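Local coordinates for protein probable aminotransferase (PDB 5YKR) that is a probable aminotransferase of the class-III family, a pyridoxal phosphate-dependent enzyme of fold type I that is built as a two-subunit assembly, at residues 118-121 / 122-126; 159-162 / 163-167; 85-88 / 89-93. All coordinates share one frame; numbering follows the deposited sequence.

Contact 1 (118-121 / 122-126); sequences LWVG and AELAR
W119 and E123, one helical turn apart, form the main side-chain contact of this stretch. E123 CB lies over one face of the indole, 4.0 Å from the centroid of the six-membered ring of W119, a CH-pi contact, and E123 CG comes within 3.6 Å of W119 CZ3. Both residues carry CG anti to the backbone N (chi1 -172° and 168°), which turns them the same way, and the bend of E123 at chi2 lays its carboxylate within 13° of parallel to the ring. The apolar contact is smaller, V120 CG1 meeting L124 CD1 at 3.8 Å. F343 touches E123 and L124, while W41 of the second subunit packs on V120 and L124.

Ionic contacts gather on the carboxylate of E123, which R126 grips side-on, NE to OE1 at 3.0 Å and NH2 to OE2 at 2.9 Å. Both oxygens lie close to the guanidinium plane, but NE meets OE1 from above the carboxylate plane. R127 adds a second salt bridge to OE2, and R340 makes a cation-pi contact with W119.

Backbone bonds include L124 N to V120 O at 2.9 Å, whereas A122 N to L118 O is weak. This i to i+4 pattern is that of an alpha-helix, here 115-128, packed between helix 333-346 and the second subunit.

Contact 2 (159-162 / 163-167); sequences VVVF and NCNYH
F162, on strand 158-162, opens a type II beta turn that closes at N165, with N165 N bonded to F162 O at 3.1 Å. The same carbonyl also takes the side-chain amide: N165 ND2 reaches F162 O at 3.0 Å, and the two donors come from opposite faces of the carbonyl plane. N165 keeps CG between its backbone N and carbonyl carbon (chi1 71°), a setting that folds the amide back over the turn. There ND2 also lies 3.6 Å from V161 CG2, the two side chains crossing obliquely. S173 O accepts from ND2 as well, and R186 binds OD1, so both ends of this buried amide are engaged.

The turn lies at the C-terminal end of a strand in the mixed seven-stranded sheet, where the chain leaves the central sheet of a fold type I aminotransferase. C164, the third residue of the turn, has the positive phi (66°) usual for type II.

Further on, H167 meets the strand through a water: it lies 2.8 Å from H167 NE2, at the ring's edge, accepts from F162 N at 3.0 Å and links the strand to the loop. The other ring nitrogen, H167 ND1, is hydrogen-bonded to D259.

Contact 3 (85-88 / 89-93); sequences SGAM and FGHAQ
M88 and F89, neighbours in the chain, send their side chains the same way, and the methionine runs alongside the phenyl group. CG of M88 sits over one face of the F89 ring, 4.1 Å from its centroid and 17° off the normal, displaced toward the rim. Beyond it the sulfur approaches obliquely: M88 SD is 4.5 Å from the ring centroid, a Met-aromatic contact, and the terminal M88 CE touches F89 CZ at 3.8 Å. The thioether chain is stretched out, with CG anti to the backbone N (chi1 171°) and the later torsions also near 180°. This extension carries it past the ring from CG to the methyl, so that several of its atoms share the contact. M355 packs against both residues, Y352 and L432 add to the cover on M88, and V346 and M347 touch F89, embedding the pair among largely apolar side chains.

H91, four residues after A87, comes back to it across the second turn. Its imidazole meets the methyl group of A87 obliquely, with A87 CB 3.6 Å from H91 ND1 and equally near CE1. The remaining ring nitrogen, NE2, is hydrogen-bonded to D79, which would limit rotation of the imidazole. Across the interface, T109 and L110 of the second subunit pack on A87 and H91, respectively.

The backbone turns twice here, and the second turn, A87 to G90, returns H91 to A87. M88 N bonds to S85 O at 3.1 Å, and G90 N then reaches A87 O at 2.8 Å. Farther along, Q93 NE2 donates to F89 O at 2.8 Å, tying the second turn to the N-cap residue just before the next helix. The whole is a pair of overlapping type I beta turns leading to the N-cap of helix 94-104, at the subunit interface.

Overall arrangement
The three contacts follow one another along the chain in the order 3, 1, 2, all within the class-III aminotransferase region. They do not touch one another. Contacts 2 and 3 lie on opposite sides of the chain's centre, with about 26 Å between their centres and about 11 Å between their nearest atoms. Contact 1 is more peripheral, its centre about 29 Å from that of contact 2 and about 22 Å from that of contact 3. Helix 333-346 packs against both contacts 1 and 3. All three reach the second subunit, contact 2 through Y166 and H322 of that subunit. K286 carries the pyridoxal phosphate as a modified lysine, and M88 of contact 3 touches C287, the next residue in the chain.

Contact 1 (118-121 / 122-126)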
# COMPACT_ATOMS: atom_id res chain seq x y z
N LEU A 118 -21.35 3.69 -2.19
CA LEU A 118 -22.46 3.53 -3.14
C LEU A 118 -22.21 4.47 -4.34
O LEU A 118 -22.30 4.02 -5.50
CB LEU A 118 -23.79 3.87 -2.47
CG LEU A 118 -24.31 2.87 -1.49
CD1 LEU A 118 -25.35 3.55 -0.60
CD2 LEU A 118 -24.93 1.71 -2.21
N TRP A 119 -21.90 5.74 -4.06
CA TRP A 119 -21.73 6.71 -5.10
C TRP A 119 -20.53 6.39 -5.98
O TRP A 119 -20.58 6.41 -7.21
CB TRP A 119 -21.66 8.10 -4.48
CG TRP A 119 -21.68 9.19 -5.51
CD1 TRP A 119 -22.79 9.90 -5.87
CD2 TRP A 119 -20.61 9.67 -6.33
NE1 TRP A 119 -22.45 10.77 -6.87
CE2 TRP A 119 -21.11 10.68 -7.13
CE3 TRP A 119 -19.26 9.36 -6.42
CZ2 TRP A 119 -20.32 11.35 -8.08
CZ3 TRP A 119 -18.47 10.06 -7.33
CH2 TRP A 119 -19.00 11.03 -8.15
N VAL A 120 -19.41 6.07 -5.33
CA VAL A 120 -18.17 5.81 -6.06
C VAL A 120 -18.23 4.58 -6.90
O VAL A 120 -17.74 4.58 -8.02
CB VAL A 120 -16.97 5.74 -5.10
CG1 VAL A 120 -15.70 5.29 -5.79
CG2 VAL A 120 -16.72 7.14 -4.50
N GLY A 121 -18.86 3.50 -6.42
CA GLY A 121 -18.95 2.32 -7.26
C GLY A 121 -19.68 2.60 -8.57
O GLY A 121 -19.25 2.18 -9.65
N ALA A 122 -20.80 3.29 -8.47
CA ALA A 122 -21.58 3.64 -9.66
C ALA A 122 -20.82 4.59 -10.58
O ALA A 122 -20.84 4.43 -11.81
CB ALA A 122 -22.93 4.23 -9.25
N GLU A 123 -20.08 5.53 -9.96
CA GLU A 123 -19.28 6.46 -10.73
C GLU A 123 -18.18 5.77 -11.53
O GLU A 123 -17.93 6.12 -12.69
CB GLU A 123 -18.70 7.54 -9.82
CG GLU A 123 -17.61 8.41 -10.45
CD GLU A 123 -18.08 9.33 -11.55
OE1 GLU A 123 -19.31 9.55 -11.75
OE2 GLU A 123 -17.20 9.94 -12.20
N LEU A 124 -17.48 4.84 -10.87
CA LEU A 124 -16.40 4.14 -11.55
C LEU A 124 -16.93 3.37 -12.77
O LEU A 124 -16.31 3.38 -13.85
CB LEU A 124 -15.68 3.18 -10.62
CG LEU A 124 -14.83 3.84 -9.51
CD1 LEU A 124 -14.50 2.84 -8.42
CD2 LEU A 124 -13.58 4.43 -10.11
N ALA A 125 -18.06 2.71 -12.60
CA ALA A 125 -18.66 1.97 -13.71
C ALA A 125 -19.07 2.89 -14.85
O ALA A 125 -18.86 2.55 -16.03
CB ALA A 125 -19.82 1.14 -13.21
N ARG A 126 -19.63 4.04 -14.52
CA ARG A 126 -20.03 5.03 -15.53
C ARG A 126 -18.82 5.60 -16.26
O ARG A 126 -18.77 5.67 -17.50
CB ARG A 126 -20.76 6.22 -14.86
CG ARG A 126 -21.19 7.31 -15.83
CD ARG A 126 -21.30 8.65 -15.10
NE ARG A 126 -20.03 9.23 -14.67
CZ ARG A 126 -19.16 9.80 -15.46
NH1 ARG A 126 -19.33 9.84 -16.79
NH2 ARG A 126 -18.06 10.31 -14.95

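Contact 2 (159-162 / 163-167)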
# COMPACT_ATOMS: atom_id res chain seq x y z
N VAL A 159 2.90 -14.05 -16.58
CA VAL A 159 2.39 -12.74 -16.96
C VAL A 159 3.30 -12.23 -18.07
O VAL A 159 4.53 -12.34 -17.96
CB VAL A 159 2.36 -11.73 -15.77
CG1 VAL A 159 3.72 -11.42 -15.17
CG2 VAL A 159 1.82 -10.40 -16.18
N VAL A 160 2.71 -11.60 -19.08
CA VAL A 160 3.47 -10.85 -20.07
C VAL A 160 3.54 -9.40 -19.61
O VAL A 160 2.50 -8.76 -19.34
CB VAL A 160 2.83 -10.93 -21.49
CG1 VAL A 160 3.41 -9.85 -22.42
CG2 VAL A 160 3.07 -12.35 -22.08
N VAL A 161 4.76 -8.88 -19.60
CA VAL A 161 5.03 -7.47 -19.45
C VAL A 161 5.92 -7.03 -20.64
O VAL A 161 6.48 -7.85 -21.37
CB VAL A 161 5.62 -7.08 -18.12
CG1 VAL A 161 4.68 -7.44 -16.98
CG2 VAL A 161 6.99 -7.72 -17.91
N PHE A 162 6.04 -5.71 -20.79
CA PHE A 162 6.84 -5.12 -21.87
C PHE A 162 8.16 -4.58 -21.37
O PHE A 162 8.29 -4.09 -20.24
CB PHE A 162 6.01 -4.05 -22.61
CG PHE A 162 4.80 -4.64 -23.30
CD1 PHE A 162 4.95 -5.37 -24.46
CD2 PHE A 162 3.56 -4.56 -22.77
CE1 PHE A 162 3.88 -5.96 -25.09
CE2 PHE A 162 2.48 -5.17 -23.38
CZ PHE A 162 2.63 -5.87 -24.54
N ASN A 163 9.18 -4.63 -22.22
CA ASN A 163 10.51 -4.20 -21.80
C ASN A 163 10.46 -2.69 -21.45
O ASN A 163 9.86 -1.89 -22.19
CB ASN A 163 11.53 -4.50 -22.93
CG ASN A 163 12.97 -4.38 -22.47
OD1 ASN A 163 13.31 -4.63 -21.31
ND2 ASN A 163 13.83 -3.89 -23.40
N CYS A 164 11.08 -2.35 -20.34
CA CYS A 164 11.13 -0.99 -19.78
C CYS A 164 9.78 -0.45 -19.34
O CYS A 164 9.59 0.75 -19.21
CB CYS A 164 11.85 0.00 -20.73
SG CYS A 164 13.49 -0.55 -21.19
N ASN A 165 8.90 -1.38 -18.93
CA ASN A 165 7.68 -1.06 -18.22
C ASN A 165 7.97 -0.40 -16.87
O ASN A 165 9.08 -0.52 -16.31
CB ASN A 165 6.87 -2.34 -17.94
CG ASN A 165 7.50 -3.24 -16.88
OD1 ASN A 165 7.42 -2.93 -15.70
ND2 ASN A 165 8.15 -4.34 -17.29
N TYR A 166 6.93 0.20 -16.29
CA TYR A 166 6.89 0.32 -14.81
C TYR A 166 5.46 0.17 -14.37
O TYR A 166 4.58 0.86 -14.88
CB TYR A 166 7.48 1.63 -14.24
CG TYR A 166 7.60 1.62 -12.72
CD1 TYR A 166 8.48 0.77 -12.12
CD2 TYR A 166 6.82 2.44 -11.91
CE1 TYR A 166 8.62 0.69 -10.75
CE2 TYR A 166 6.97 2.39 -10.50
CZ TYR A 166 7.89 1.50 -9.95
OH TYR A 166 8.08 1.40 -8.56
N HIS A 167 5.25 -0.71 -13.38
CA HIS A 167 3.93 -0.99 -12.78
C HIS A 167 3.96 -0.95 -11.24
O HIS A 167 2.99 -1.43 -10.62
CB HIS A 167 3.42 -2.32 -13.29
CG HIS A 167 3.21 -2.31 -14.75
ND1 HIS A 167 2.20 -1.59 -15.35
CD2 HIS A 167 3.93 -2.88 -15.75
CE1 HIS A 167 2.31 -1.70 -16.68
NE2 HIS A 167 3.35 -2.48 -16.94
O HOH W 1 4.18 -3.94 -19.23

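Contact 3 (85-88 / 89-93)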
# COMPACT_ATOMS: atom_id res chain seq x y z
N SER A 85 3.07 12.96 -9.90
CA SER A 85 1.71 12.63 -10.36
C SER A 85 0.71 12.27 -9.23
O SER A 85 -0.48 12.23 -9.48
CB SER A 85 1.72 11.62 -11.52
OG SER A 85 2.64 12.06 -12.48
N GLY A 86 1.19 12.07 -7.98
CA GLY A 86 0.28 11.82 -6.85
C GLY A 86 -0.67 13.00 -6.57
O GLY A 86 -1.74 12.86 -6.01
N ALA A 87 -0.23 14.18 -6.95
CA ALA A 87 -1.01 15.42 -6.86
C ALA A 87 -1.37 15.99 -8.25
O ALA A 87 -1.36 17.20 -8.46
CB ALA A 87 -0.27 16.47 -6.01
N MET A 88 -1.66 15.11 -9.19
CA MET A 88 -1.92 15.48 -10.57
C MET A 88 -2.91 16.62 -10.77
O MET A 88 -2.75 17.42 -11.72
CB MET A 88 -2.44 14.24 -11.33
CG MET A 88 -2.96 14.54 -12.71
SD MET A 88 -3.34 13.02 -13.57
CE MET A 88 -4.02 13.75 -15.02
N PHE A 89 -3.93 16.69 -9.92
CA PHE A 89 -4.91 17.78 -10.04
C PHE A 89 -4.65 18.99 -9.19
O PHE A 89 -5.52 19.86 -9.06
CB PHE A 89 -6.34 17.22 -9.88
CG PHE A 89 -6.65 16.19 -10.91
CD1 PHE A 89 -7.11 16.59 -12.16
CD2 PHE A 89 -6.47 14.84 -10.63
CE1 PHE A 89 -7.30 15.68 -13.14
CE2 PHE A 89 -6.64 13.91 -11.66
CZ PHE A 89 -7.08 14.37 -12.89
N GLY A 90 -3.42 19.08 -8.68
CA GLY A 90 -2.98 20.18 -7.83
C GLY A 90 -2.91 19.80 -6.37
O GLY A 90 -3.50 18.80 -5.90
N HIS A 91 -2.19 20.61 -5.62
CA HIS A 91 -2.13 20.48 -4.18
C HIS A 91 -3.36 21.07 -3.54
O HIS A 91 -3.83 22.14 -3.95
CB HIS A 91 -0.87 21.14 -3.66
CG HIS A 91 0.37 20.56 -4.22
ND1 HIS A 91 0.75 19.26 -4.01
CD2 HIS A 91 1.29 21.10 -5.06
CE1 HIS A 91 1.89 19.03 -4.65
NE2 HIS A 91 2.24 20.13 -5.32
N ALA A 92 -3.84 20.42 -2.46
CA ALA A 92 -4.87 21.03 -1.63
C ALA A 92 -6.13 21.46 -2.43
O ALA A 92 -6.66 22.57 -2.24
CB ALA A 92 -4.29 22.22 -0.86
N GLN A 93 -6.59 20.60 -3.33
CA GLN A 93 -7.89 20.85 -4.01
C GLN A 93 -8.96 21.02 -2.96
O GLN A 93 -9.13 20.17 -2.10
CB GLN A 93 -8.23 19.67 -4.93
CG GLN A 93 -7.80 19.73 -6.35
CD GLN A 93 -8.56 20.69 -7.21
OE1 GLN A 93 -9.57 21.34 -6.79
NE2 GLN A 93 -8.08 20.81 -8.47